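Local coordinates for mandelate racemase/muconate lactonizing enzyme family protein (Roseovarius nubinhibens ISM, PDB 3U4F) that probably works as a magnesium-dependent enolase-superfamily enzyme, of the mandelate racemase and muconate lactonizing group, with a likely hydro-lyase activity, at residues I28-T32 against C62-H66; G129-I134 against M319-A324; S208-P212 against P233-W237; G347-P353 against V371-W377. One frame throughout, in Å; residues are numbered along the deposited sequence.

Overall arrangement
Interaction 1 is fully buried and lies in the N-terminal domain, where strand 25-32 meets helix 58-73 through apolar side chains, a cysteine and one histidine-threonine bond. Interactions 2 and 3 belong to the barrel and are partly buried. In 2, R323 of the 319-324 segment grips the start of strand 132-139; in 3, two loops that follow barrel strands join near the magnesium site. Interaction 4 is a surface contact, with two loop segments joined by backbone bonds and two carboxylates bridged by a water. It touches both neighbours: W377 packs on F31 and T32 of interaction 1, and P353 meets M319 of interaction 2. Interactions 3 and 4 lie about 37 Å apart, centre to centre.

Interaction 1: residues I28-T32 against C62-H66; sequences IETFT and CEVLH
NE2 of H66 lies 2.7 Å from OG1 of T30, a short hydrogen bond in which either group could supply the proton. The imidazole presents its edge to the strand, and the two side chains approach from opposite directions. The hydroxyl sits near the ring plane, and farther round the same rim the carbonyl oxygen of I28 lies in the plane, 3.4 Å from CE1 of H66. T30 holds OG1 between its own backbone N and carbonyl carbon (chi1 49°), a rotation that gives the hydroxyl to the histidine and leaves CG2 for the apolar side of the helix. CG2 of T30 packs 3.7 Å from SG of C62 and 4.0 Å from CD1 of L65. On one flank, CG2 of I28 meets CD2 of L65 at 3.7 Å; on the other, SG of C62 rests 3.6 Å from OG1 of T32, whose hydroxyl makes a weak bond to the V36 carbonyl.

Strand 28-32 and helix 62-66 run antiparallel, 170° between their directions and 9.5 Å between their axes. The helix lies on one face of the four-stranded antiparallel sheet of the N-terminal domain, and L65 reaches past the contact to helix 98-119, while V64 packs on Y99 of the second subunit. H66 ND1 bonds to OG of S386 on the neighbouring strand 382-387. With a hydroxyl at each nitrogen, the ring is fixed in rotation and ties the helix to two strands at once; such a pair of partners is consistent with a neutral imidazole.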
loop_
_atom_site.group_PDB
_atom_site.type_symbol
_atom_site.label_atom_id
_atom_site.label_comp_id
_atom_site.label_asym_id
_atom_site.label_seq_id
_atom_site.Cartn_x
_atom_site.Cartn_y
_atom_site.Cartn_z
ATOM N N ILE A 28 0.638 1.755 24.277
ATOM C CA ILE A 28 1.103 0.808 23.269
ATOM C C ILE A 28 2.618 1.016 23.205
ATOM O O ILE A 28 3.102 2.141 22.995
ATOM C CB ILE A 28 0.492 1.102 21.877
ATOM C CG1 ILE A 28 -1.031 0.876 21.882
ATOM C CG2 ILE A 28 1.174 0.197 20.849
ATOM C CD1 ILE A 28 -1.787 1.372 20.610
ATOM N N GLU A 29 3.366 -0.066 23.424
ATOM C CA GLU A 29 4.815 -0.034 23.415
ATOM C C GLU A 29 5.370 -0.950 22.342
ATOM O O GLU A 29 4.829 -2.040 22.099
ATOM C CB GLU A 29 5.351 -0.517 24.766
ATOM C CG GLU A 29 4.862 0.348 25.946
ATOM C CD GLU A 29 5.072 -0.355 27.272
ATOM O OE1 GLU A 29 6.067 -0.026 27.980
ATOM O OE2 GLU A 29 4.247 -1.248 27.564
ATOM N N THR A 30 6.448 -0.525 21.704
ATOM C CA THR A 30 7.101 -1.394 20.712
ATOM C C THR A 30 8.529 -1.647 21.133
ATOM O O THR A 30 9.183 -0.788 21.746
ATOM C CB THR A 30 7.089 -0.794 19.268
ATOM O OG1 THR A 30 7.544 0.578 19.327
ATOM C CG2 THR A 30 5.685 -0.850 18.660
ATOM N N PHE A 31 8.996 -2.853 20.815
ATOM C CA PHE A 31 10.373 -3.275 21.032
ATOM C C PHE A 31 10.873 -3.927 19.754
ATOM O O PHE A 31 10.429 -5.038 19.396
ATOM C CB PHE A 31 10.417 -4.320 22.168
ATOM C CG PHE A 31 9.697 -3.883 23.428
ATOM C CD1 PHE A 31 10.426 -3.425 24.540
ATOM C CD2 PHE A 31 8.316 -3.924 23.513
ATOM C CE1 PHE A 31 9.779 -3.069 25.720
ATOM C CE2 PHE A 31 7.649 -3.543 24.690
ATOM C CZ PHE A 31 8.389 -3.117 25.797
ATOM N N THR A 32 11.813 -3.276 19.067
ATOM C CA THR A 32 12.053 -3.639 17.705
ATOM C C THR A 32 13.516 -3.627 17.340
ATOM O O THR A 32 14.349 -2.961 17.993
ATOM C CB THR A 32 11.215 -2.722 16.743
ATOM O OG1 THR A 32 11.114 -3.341 15.460
ATOM C CG2 THR A 32 11.857 -1.315 16.608
ATOM N N CYS A 62 7.150 -0.114 13.049
ATOM C CA CYS A 62 6.858 0.399 14.388
ATOM C C CYS A 62 6.710 1.948 14.403
ATOM O O CYS A 62 5.909 2.491 15.163
ATOM C CB CYS A 62 7.939 -0.078 15.369
ATOM S SG CYS A 62 7.790 -1.863 15.747
ATOM N N GLU A 63 7.485 2.656 13.580
ATOM C CA GLU A 63 7.277 4.112 13.506
ATOM C C GLU A 63 5.859 4.437 12.962
ATOM O O GLU A 63 5.190 5.326 13.468
ATOM C CB GLU A 63 8.357 4.774 12.664
ATOM C CG GLU A 63 8.345 6.322 12.721
ATOM C CD GLU A 63 8.657 6.882 14.113
ATOM O OE1 GLU A 63 9.431 6.248 14.847
ATOM O OE2 GLU A 63 8.117 7.955 14.463
ATOM N N VAL A 64 5.421 3.705 11.929
ATOM C CA VAL A 64 4.081 3.871 11.370
ATOM C C VAL A 64 3.025 3.557 12.435
ATOM O O VAL A 64 1.977 4.230 12.566
ATOM C CB VAL A 64 3.917 2.932 10.128
ATOM C CG1 VAL A 64 2.472 2.867 9.675
ATOM C CG2 VAL A 64 4.797 3.385 8.999
ATOM N N LEU A 65 3.303 2.527 13.234
ATOM C CA LEU A 65 2.380 2.174 14.307
ATOM C C LEU A 65 2.169 3.369 15.244
ATOM O O LEU A 65 1.023 3.746 15.542
ATOM C CB LEU A 65 2.914 0.955 15.096
ATOM C CG LEU A 65 1.916 0.245 16.033
ATOM C CD1 LEU A 65 2.374 -1.179 16.355
ATOM C CD2 LEU A 65 1.794 1.041 17.300
ATOM N N HIS A 66 3.267 3.950 15.716
ATOM C CA HIS A 66 3.150 5.082 16.663
ATOM C C HIS A 66 2.575 6.325 15.975
ATOM O O HIS A 66 1.758 7.040 16.557
ATOM C CB HIS A 66 4.488 5.372 17.354
ATOM C CG HIS A 66 4.887 4.309 18.329
ATOM N ND1 HIS A 66 4.256 4.145 19.546
ATOM C CD2 HIS A 66 5.827 3.334 18.254
ATOM C CE1 HIS A 66 4.787 3.107 20.178
ATOM N NE2 HIS A 66 5.742 2.600 19.419
#

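Interaction 2: residues G129-I134 against M319-A324; sequences GSAGTI and MHLLRA
The guanidinium of R323 lies flat against the backbone of G132, whose CA stands 3.5 Å above the plane and over its centre; without a side chain, this glycine lets the group come so close. Around the edge the polar contacts are made. NE of R323 gives an almost straight bond (168°) to the carbonyl oxygen of S130 at 3.0 Å, and NH2 of R323 reaches OG of the same serine at 3.1 Å, so S130 is gripped side-on by two nitrogens. From the far corner, NH1 of R323 bonds to a lone pair of the T133 carbonyl oxygen at 2.9 Å. Bends at chi2 and chi3 (-66° and -47°) carry the arginine chain across the strand into the 130-133 bend, and its aliphatic part packs on I134, with CD1 of I134 3.6 Å from CG of R323. CG2 of I134 turns to CD1 of L322 at 3.8 Å, and CD1 of I134 also meets CB of the selenomethionine M319. M319, L322 and I134 all rest on L332 of strand 332-335, the parallel neighbour of strand 132-139. A helix packed on the outside of two adjacent parallel strands is typical of the TIM barrel of the enolase superfamily.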
loop_
_atom_site.group_PDB
_atom_site.type_symbol
_atom_site.label_atom_id
_atom_site.label_comp_id
_atom_site.label_asym_id
_atom_site.label_seq_id
_atom_site.Cartn_x
_atom_site.Cartn_y
_atom_site.Cartn_z
ATOM N N GLY A 129 -12.208 -22.323 18.538
ATOM C CA GLY A 129 -11.560 -23.623 18.369
ATOM C C GLY A 129 -11.068 -24.185 19.697
ATOM O O GLY A 129 -11.704 -24.001 20.735
ATOM N N SER A 130 -9.930 -24.849 19.670
ATOM C CA SER A 130 -9.365 -25.469 20.874
ATOM C C SER A 130 -7.892 -25.707 20.665
ATOM O O SER A 130 -7.407 -25.742 19.522
ATOM C CB SER A 130 -10.071 -26.800 21.162
ATOM O OG SER A 130 -9.956 -27.657 20.048
ATOM N N ALA A 131 -7.168 -25.883 21.761
ATOM C CA ALA A 131 -5.807 -26.377 21.692
ATOM C C ALA A 131 -5.749 -27.755 21.001
ATOM O O ALA A 131 -6.700 -28.569 21.076
ATOM C CB ALA A 131 -5.217 -26.462 23.120
ATOM N N GLY A 132 -4.646 -28.018 20.314
ATOM C CA GLY A 132 -4.448 -29.303 19.631
ATOM C C GLY A 132 -3.445 -29.198 18.507
ATOM O O GLY A 132 -2.730 -28.220 18.399
ATOM N N THR A 133 -3.369 -30.223 17.666
ATOM C CA THR A 133 -2.304 -30.304 16.687
ATOM C C THR A 133 -2.769 -29.790 15.320
ATOM O O THR A 133 -3.972 -29.706 15.049
ATOM C CB THR A 133 -1.854 -31.760 16.486
ATOM O OG1 THR A 133 -3.009 -32.512 16.139
ATOM C CG2 THR A 133 -1.240 -32.339 17.796
ATOM N N ILE A 134 -1.780 -29.478 14.478
ATOM C CA ILE A 134 -1.977 -29.001 13.102
ATOM C C ILE A 134 -0.921 -29.663 12.244
ATOM O O ILE A 134 0.291 -29.575 12.524
ATOM C CB ILE A 134 -1.763 -27.450 12.975
ATOM C CG1 ILE A 134 -2.625 -26.675 13.952
ATOM C CG2 ILE A 134 -2.151 -26.950 11.568
ATOM C CD1 ILE A 134 -1.912 -26.307 15.228
HETATM N N MSE A 319 -1.010 -21.093 13.552
HETATM C CA MSE A 319 -1.406 -22.324 14.262
HETATM C C MSE A 319 -2.680 -22.114 15.049
HETATM O O MSE A 319 -3.615 -22.902 14.928
HETATM C CB MSE A 319 -0.273 -22.790 15.177
HETATM C CG MSE A 319 0.908 -23.360 14.435
HETATM SE SE MSE A 319 2.533 -23.399 15.517
HETATM C CE MSE A 319 1.907 -24.407 17.125
ATOM N N HIS A 320 -2.750 -21.059 15.866
ATOM C CA HIS A 320 -4.013 -20.748 16.575
ATOM C C HIS A 320 -5.193 -20.515 15.623
ATOM O O HIS A 320 -6.290 -20.983 15.871
ATOM C CB HIS A 320 -3.869 -19.515 17.471
ATOM C CG HIS A 320 -3.148 -19.764 18.765
ATOM N ND1 HIS A 320 -1.785 -19.920 18.842
ATOM C CD2 HIS A 320 -3.606 -19.815 20.037
ATOM C CE1 HIS A 320 -1.427 -20.072 20.109
ATOM N NE2 HIS A 320 -2.516 -19.994 20.856
ATOM N N LEU A 321 -4.992 -19.762 14.547
ATOM C CA LEU A 321 -6.069 -19.553 13.572
ATOM C C LEU A 321 -6.578 -20.873 12.918
ATOM O O LEU A 321 -7.792 -21.099 12.780
ATOM C CB LEU A 321 -5.607 -18.575 12.482
ATOM C CG LEU A 321 -6.714 -18.173 11.498
ATOM C CD1 LEU A 321 -7.376 -16.922 12.011
ATOM C CD2 LEU A 321 -6.160 -17.936 10.095
ATOM N N LEU A 322 -5.657 -21.725 12.507
ATOM C CA LEU A 322 -6.003 -23.025 11.904
ATOM C C LEU A 322 -6.715 -23.966 12.877
ATOM O O LEU A 322 -7.448 -24.862 12.438
ATOM C CB LEU A 322 -4.750 -23.715 11.340
ATOM C CG LEU A 322 -4.139 -23.106 10.068
ATOM C CD1 LEU A 322 -2.786 -23.743 9.695
ATOM C CD2 LEU A 322 -5.133 -23.212 8.862
ATOM N N ARG A 323 -6.486 -23.775 14.177
ATOM C CA ARG A 323 -7.206 -24.564 15.202
ATOM C C ARG A 323 -8.631 -24.080 15.385
ATOM O O ARG A 323 -9.440 -24.748 16.046
ATOM C CB ARG A 323 -6.449 -24.578 16.540
ATOM C CG ARG A 323 -5.176 -25.406 16.563
ATOM C CD ARG A 323 -5.399 -26.961 16.388
ATOM N NE ARG A 323 -6.472 -27.464 17.256
ATOM C CZ ARG A 323 -6.970 -28.698 17.231
ATOM N NH1 ARG A 323 -6.493 -29.615 16.399
ATOM N NH2 ARG A 323 -7.963 -29.010 18.062
ATOM N N ALA A 324 -8.973 -22.935 14.796
ATOM C CA ALA A 324 -10.285 -22.343 15.056
ATOM C C ALA A 324 -11.202 -22.261 13.865
ATOM O O ALA A 324 -12.393 -22.506 14.013
ATOM C CB ALA A 324 -10.160 -20.942 15.733
#

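Interaction 3: residues S208-P212 against P233-W237; sequences SCYAP and PCPYW
S208 has the largest buried surface here and wedges its hydroxyl against the backbone of P235 and Y236. OG of S208 receives the backbone N-H of Y236 at 3.0 Å along a bent path (136°), and is hydrogen-bonded as well to the carboxylate of E232. Chi1 of S208 (-75°) sets OG beside its own backbone N, near the plane of the Y236 ring and 3.6 Å from the edge atom CD2 of Y236. CA of P235 also touches OG of S208, at 3.5 Å, while CA of S208 makes a C-H...O contact with the carbonyl oxygen of C234.

The two loops follow barrel strands 201-205 and 229-231, which carry the magnesium ligands D205 and E231 at their ends, and the contact fastens one loop to the next around the mouth of the TIM barrel. The S208 side chain, about 8 Å from the bound magnesium ion, is not a ligand.

C234 is the second centre. CA of C234 directs a hydrogen at the Y210 carbonyl oxygen, 3.3 Å away, a buried oxygen with no clear conventional partner, and SG of C234 packs 3.9 Å from CA of P212, where helix 212-224 begins. N of Y210 bonds to the P233 carbonyl oxygen at 2.9 Å, and that oxygen also lies close to the plane of the Y210 ring. At the far end, Y236 OH bonds to the H93 carbonyl of the second subunit.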
loop_
_atom_site.group_PDB
_atom_site.type_symbol
_atom_site.label_atom_id
_atom_site.label_comp_id
_atom_site.label_asym_id
_atom_site.label_seq_id
_atom_site.Cartn_x
_atom_site.Cartn_y
_atom_site.Cartn_z
ATOM N N SER A 208 4.839 -15.538 -8.381
ATOM C CA SER A 208 4.468 -14.490 -9.371
ATOM C C SER A 208 5.262 -14.493 -10.659
ATOM O O SER A 208 5.324 -13.479 -11.362
ATOM C CB SER A 208 4.528 -13.080 -8.732
ATOM O OG SER A 208 3.423 -12.854 -7.866
ATOM N N CYS A 209 5.859 -15.630 -10.995
ATOM C CA CYS A 209 6.781 -15.695 -12.136
ATOM C C CYS A 209 6.112 -15.664 -13.508
ATOM O O CYS A 209 6.561 -14.938 -14.403
ATOM C CB CYS A 209 7.601 -16.978 -12.035
ATOM S SG CYS A 209 8.895 -17.084 -13.293
ATOM N N TYR A 210 5.022 -16.432 -13.677
ATOM C CA TYR A 210 4.600 -16.843 -15.020
ATOM C C TYR A 210 3.463 -16.068 -15.678
ATOM O O TYR A 210 2.540 -15.617 -15.009
ATOM C CB TYR A 210 4.233 -18.319 -14.974
ATOM C CG TYR A 210 5.395 -19.217 -14.615
ATOM C CD1 TYR A 210 6.453 -19.402 -15.505
ATOM C CD2 TYR A 210 5.440 -19.886 -13.388
ATOM C CE1 TYR A 210 7.532 -20.268 -15.187
ATOM C CE2 TYR A 210 6.493 -20.726 -13.060
ATOM C CZ TYR A 210 7.530 -20.922 -13.960
ATOM O OH TYR A 210 8.564 -21.760 -13.639
ATOM N N ALA A 211 3.491 -15.956 -17.008
ATOM C CA ALA A 211 2.254 -15.630 -17.723
ATOM C C ALA A 211 1.323 -16.859 -17.675
ATOM O O ALA A 211 1.802 -17.977 -17.473
ATOM C CB ALA A 211 2.566 -15.249 -19.176
ATOM N N PRO A 212 -0.004 -16.663 -17.865
ATOM C CA PRO A 212 -0.935 -17.795 -17.694
ATOM C C PRO A 212 -0.620 -19.040 -18.552
ATOM O O PRO A 212 -0.657 -20.153 -18.041
ATOM C CB PRO A 212 -2.282 -17.207 -18.099
ATOM C CG PRO A 212 -2.147 -15.707 -17.879
ATOM C CD PRO A 212 -0.709 -15.386 -18.115
ATOM N N PRO A 233 0.902 -18.693 -9.300
ATOM C CA PRO A 233 1.508 -19.015 -10.616
ATOM C C PRO A 233 1.882 -17.763 -11.400
ATOM O O PRO A 233 2.891 -17.749 -12.125
ATOM C CB PRO A 233 0.368 -19.754 -11.363
ATOM C CG PRO A 233 -0.913 -19.393 -10.614
ATOM C CD PRO A 233 -0.448 -19.277 -9.151
ATOM N N CYS A 234 1.039 -16.741 -11.268
ATOM C CA CYS A 234 1.143 -15.498 -12.032
ATOM C C CYS A 234 1.323 -14.289 -11.100
ATOM O O CYS A 234 0.946 -14.337 -9.923
ATOM C CB CYS A 234 -0.153 -15.293 -12.802
ATOM S SG CYS A 234 -0.536 -16.625 -14.007
ATOM N N PRO A 235 1.803 -13.169 -11.638
ATOM C CA PRO A 235 1.850 -11.950 -10.820
ATOM C C PRO A 235 0.599 -11.759 -9.953
ATOM O O PRO A 235 -0.529 -11.693 -10.467
ATOM C CB PRO A 235 1.971 -10.836 -11.879
ATOM C CG PRO A 235 2.847 -11.540 -12.965
ATOM C CD PRO A 235 2.184 -12.902 -13.048
ATOM N N TYR A 236 0.798 -11.670 -8.638
ATOM C CA TYR A 236 -0.327 -11.740 -7.717
ATOM C C TYR A 236 -1.313 -10.590 -7.922
ATOM O O TYR A 236 -2.477 -10.704 -7.599
ATOM C CB TYR A 236 0.183 -11.793 -6.267
ATOM C CG TYR A 236 0.763 -10.502 -5.735
ATOM C CD1 TYR A 236 -0.089 -9.472 -5.283
ATOM C CD2 TYR A 236 2.149 -10.315 -5.630
ATOM C CE1 TYR A 236 0.430 -8.270 -4.768
ATOM C CE2 TYR A 236 2.685 -9.089 -5.107
ATOM C CZ TYR A 236 1.806 -8.095 -4.682
ATOM O OH TYR A 236 2.277 -6.902 -4.123
ATOM N N TRP A 237 -0.822 -9.477 -8.461
ATOM C CA TRP A 237 -1.640 -8.293 -8.692
ATOM C C TRP A 237 -2.478 -8.381 -9.973
ATOM O O TRP A 237 -3.248 -7.450 -10.259
ATOM C CB TRP A 237 -0.757 -7.033 -8.722
ATOM C CG TRP A 237 0.376 -7.043 -9.751
ATOM C CD1 TRP A 237 0.358 -6.476 -10.987
ATOM C CD2 TRP A 237 1.688 -7.614 -9.595
ATOM N NE1 TRP A 237 1.559 -6.687 -11.631
ATOM C CE2 TRP A 237 2.402 -7.355 -10.787
ATOM C CE3 TRP A 237 2.334 -8.283 -8.553
ATOM C CZ2 TRP A 237 3.713 -7.781 -10.986
ATOM C CZ3 TRP A 237 3.659 -8.703 -8.743
ATOM C CH2 TRP A 237 4.327 -8.456 -9.958
#

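Interaction 4: residues G347-P353 against V371-W377; sequences GLFVEDP and VEICPEW
The F349 ring forms the apolar centre, with CD1 of I373 in its plane at the edge, 3.9 Å from CD1 of F349. CG1 of V371 approaches obliquely to 3.6 Å from the same F349 atom, and CG2 of V371 turns the other way to P353. F349 and V371 both rest on L313 of helix 313-322. Beside them, L348 and W377 point the same way, and CD2 of L348 sits over the five-membered ring of the indole in a CH-pi contact, 3.7 Å from its centroid; W377 in turn meets F38 edge-to-face.

Between these groups the backbones form an isolated antiparallel beta bridge, F349 opposite I373 as a non-hydrogen-bonded pair. N of C374 bonds to the carbonyl oxygen of L348 at 2.8 Å, and N of V350 to that of E372 at 3.0 Å. C374 is also the N-cap of helix 375-380.

Farther out, E351 bends at chi2 (83°), which brings OE1 back over the second segment, where its syn side takes the N-H of E372 at 2.8 Å. A water bonded to OE2 of E351 and to OE1 of E372 bridges the two carboxylates, whose planes are 65° apart, and probably eases their like charges, while CG2 of V350 packs against the extended E372 chain.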
loop_
_atom_site.group_PDB
_atom_site.type_symbol
_atom_site.label_atom_id
_atom_site.label_comp_id
_atom_site.label_asym_id
_atom_site.label_seq_id
_atom_site.Cartn_x
_atom_site.Cartn_y
_atom_site.Cartn_z
ATOM N N GLY A 347 16.901 -16.820 19.314
ATOM C CA GLY A 347 16.865 -16.162 20.624
ATOM C C GLY A 347 15.769 -15.122 20.826
ATOM O O GLY A 347 15.933 -14.221 21.659
ATOM N N LEU A 348 14.652 -15.249 20.090
ATOM C CA LEU A 348 13.509 -14.348 20.248
ATOM C C LEU A 348 12.619 -14.692 21.446
ATOM O O LEU A 348 12.028 -13.809 22.060
ATOM C CB LEU A 348 12.630 -14.356 18.978
ATOM C CG LEU A 348 13.253 -13.908 17.653
ATOM C CD1 LEU A 348 12.217 -14.089 16.538
ATOM C CD2 LEU A 348 13.673 -12.404 17.788
ATOM N N PHE A 349 12.528 -15.971 21.787
ATOM C CA PHE A 349 11.501 -16.415 22.725
ATOM C C PHE A 349 12.071 -17.290 23.840
ATOM O O PHE A 349 13.040 -18.001 23.637
ATOM C CB PHE A 349 10.395 -17.207 22.008
ATOM C CG PHE A 349 9.908 -16.579 20.722
ATOM C CD1 PHE A 349 9.273 -15.338 20.730
ATOM C CD2 PHE A 349 10.069 -17.243 19.509
ATOM C CE1 PHE A 349 8.819 -14.777 19.533
ATOM C CE2 PHE A 349 9.616 -16.677 18.309
ATOM C CZ PHE A 349 9.002 -15.453 18.324
ATOM N N VAL A 350 11.425 -17.249 24.994
ATOM C CA VAL A 350 11.815 -18.073 26.128
ATOM C C VAL A 350 11.509 -19.543 25.804
ATOM O O VAL A 350 12.388 -20.402 25.896
ATOM C CB VAL A 350 11.056 -17.638 27.415
ATOM C CG1 VAL A 350 11.439 -18.509 28.586
ATOM C CG2 VAL A 350 11.369 -16.134 27.781
ATOM N N GLU A 351 10.266 -19.806 25.422
ATOM C CA GLU A 351 9.818 -21.146 25.010
ATOM C C GLU A 351 10.125 -21.409 23.527
ATOM O O GLU A 351 10.386 -20.489 22.738
ATOM C CB GLU A 351 8.301 -21.272 25.186
ATOM C CG GLU A 351 7.735 -20.908 26.557
ATOM C CD GLU A 351 7.488 -19.389 26.786
ATOM O OE1 GLU A 351 7.837 -18.543 25.926
ATOM O OE2 GLU A 351 6.923 -19.062 27.843
ATOM N N ASP A 352 10.004 -22.662 23.119
ATOM C CA ASP A 352 10.076 -23.001 21.708
ATOM C C ASP A 352 8.727 -23.614 21.347
ATOM O O ASP A 352 8.423 -24.767 21.734
ATOM C CB ASP A 352 11.238 -23.972 21.475
ATOM C CG ASP A 352 11.347 -24.450 20.032
ATOM O OD1 ASP A 352 10.528 -24.025 19.183
ATOM O OD2 ASP A 352 12.255 -25.281 19.776
ATOM N N PRO A 353 7.881 -22.839 20.669
ATOM C CA PRO A 353 6.537 -23.374 20.374
ATOM C C PRO A 353 6.461 -24.200 19.088
ATOM O O PRO A 353 5.354 -24.651 18.697
ATOM C CB PRO A 353 5.692 -22.113 20.234
ATOM C CG PRO A 353 6.645 -21.083 19.665
ATOM C CD PRO A 353 8.039 -21.430 20.234
ATOM N N VAL A 371 3.503 -17.500 24.796
ATOM C CA VAL A 371 4.941 -17.291 24.584
ATOM C C VAL A 371 5.406 -15.982 25.257
ATOM O O VAL A 371 4.676 -14.986 25.297
ATOM C CB VAL A 371 5.324 -17.342 23.043
ATOM C CG1 VAL A 371 6.726 -16.788 22.762
ATOM C CG2 VAL A 371 5.261 -18.789 22.516
ATOM N N GLU A 372 6.614 -16.007 25.807
ATOM C CA GLU A 372 7.210 -14.794 26.404
ATOM C C GLU A 372 8.387 -14.388 25.540
ATOM O O GLU A 372 9.151 -15.231 25.118
ATOM C CB GLU A 372 7.677 -15.058 27.848
ATOM C CG GLU A 372 8.448 -13.867 28.468
ATOM C CD GLU A 372 9.111 -14.217 29.811
ATOM O OE1 GLU A 372 8.866 -15.334 30.336
ATOM O OE2 GLU A 372 9.914 -13.387 30.310
ATOM N N ILE A 373 8.517 -13.101 25.223
ATOM C CA ILE A 373 9.676 -12.645 24.483
ATOM C C ILE A 373 10.909 -12.742 25.371
ATOM O O ILE A 373 10.832 -12.452 26.554
ATOM C CB ILE A 373 9.474 -11.179 23.990
ATOM C CG1 ILE A 373 8.078 -11.048 23.364
ATOM C CG2 ILE A 373 10.625 -10.780 23.053
ATOM C CD1 ILE A 373 7.867 -11.959 22.090
ATOM N N CYS A 374 12.029 -13.181 24.809
ATOM C CA CYS A 374 13.257 -13.369 25.566
ATOM C C CYS A 374 13.681 -12.051 26.232
ATOM O O CYS A 374 13.778 -11.047 25.543
ATOM C CB CYS A 374 14.349 -13.835 24.619
ATOM S SG CYS A 374 15.960 -13.977 25.408
ATOM N N PRO A 375 13.907 -12.048 27.570
ATOM C CA PRO A 375 14.278 -10.771 28.222
ATOM C C PRO A 375 15.557 -10.185 27.688
ATOM O O PRO A 375 15.659 -8.964 27.655
ATOM C CB PRO A 375 14.456 -11.149 29.703
ATOM C CG PRO A 375 13.499 -12.244 29.877
ATOM C CD PRO A 375 13.610 -13.078 28.578
ATOM N N GLU A 376 16.516 -11.018 27.288
ATOM C CA GLU A 376 17.766 -10.498 26.727
ATOM C C GLU A 376 17.518 -9.795 25.380
ATOM O O GLU A 376 18.107 -8.747 25.091
ATOM C CB GLU A 376 18.785 -11.632 26.586
ATOM C CG GLU A 376 20.096 -11.278 25.911
ATOM C CD GLU A 376 20.941 -10.256 26.665
ATOM O OE1 GLU A 376 20.856 -10.155 27.916
ATOM O OE2 GLU A 376 21.711 -9.552 25.976
ATOM N N TRP A 377 16.657 -10.385 24.551
ATOM C CA TRP A 377 16.295 -9.762 23.274
ATOM C C TRP A 377 15.689 -8.399 23.553
ATOM O O TRP A 377 16.063 -7.409 22.907
ATOM C CB TRP A 377 15.332 -10.657 22.455
ATOM C CG TRP A 377 15.202 -10.181 21.025
ATOM C CD1 TRP A 377 15.934 -10.584 19.945
ATOM C CD2 TRP A 377 14.305 -9.171 20.557
ATOM N NE1 TRP A 377 15.524 -9.889 18.824
ATOM C CE2 TRP A 377 14.535 -9.011 19.178
ATOM C CE3 TRP A 377 13.341 -8.378 21.180
ATOM C CZ2 TRP A 377 13.837 -8.081 18.402
ATOM C CZ3 TRP A 377 12.632 -7.443 20.409
ATOM C CH2 TRP A 377 12.874 -7.320 19.030
HETATM O O HOH W 1 7.974 -17.771 30.002
#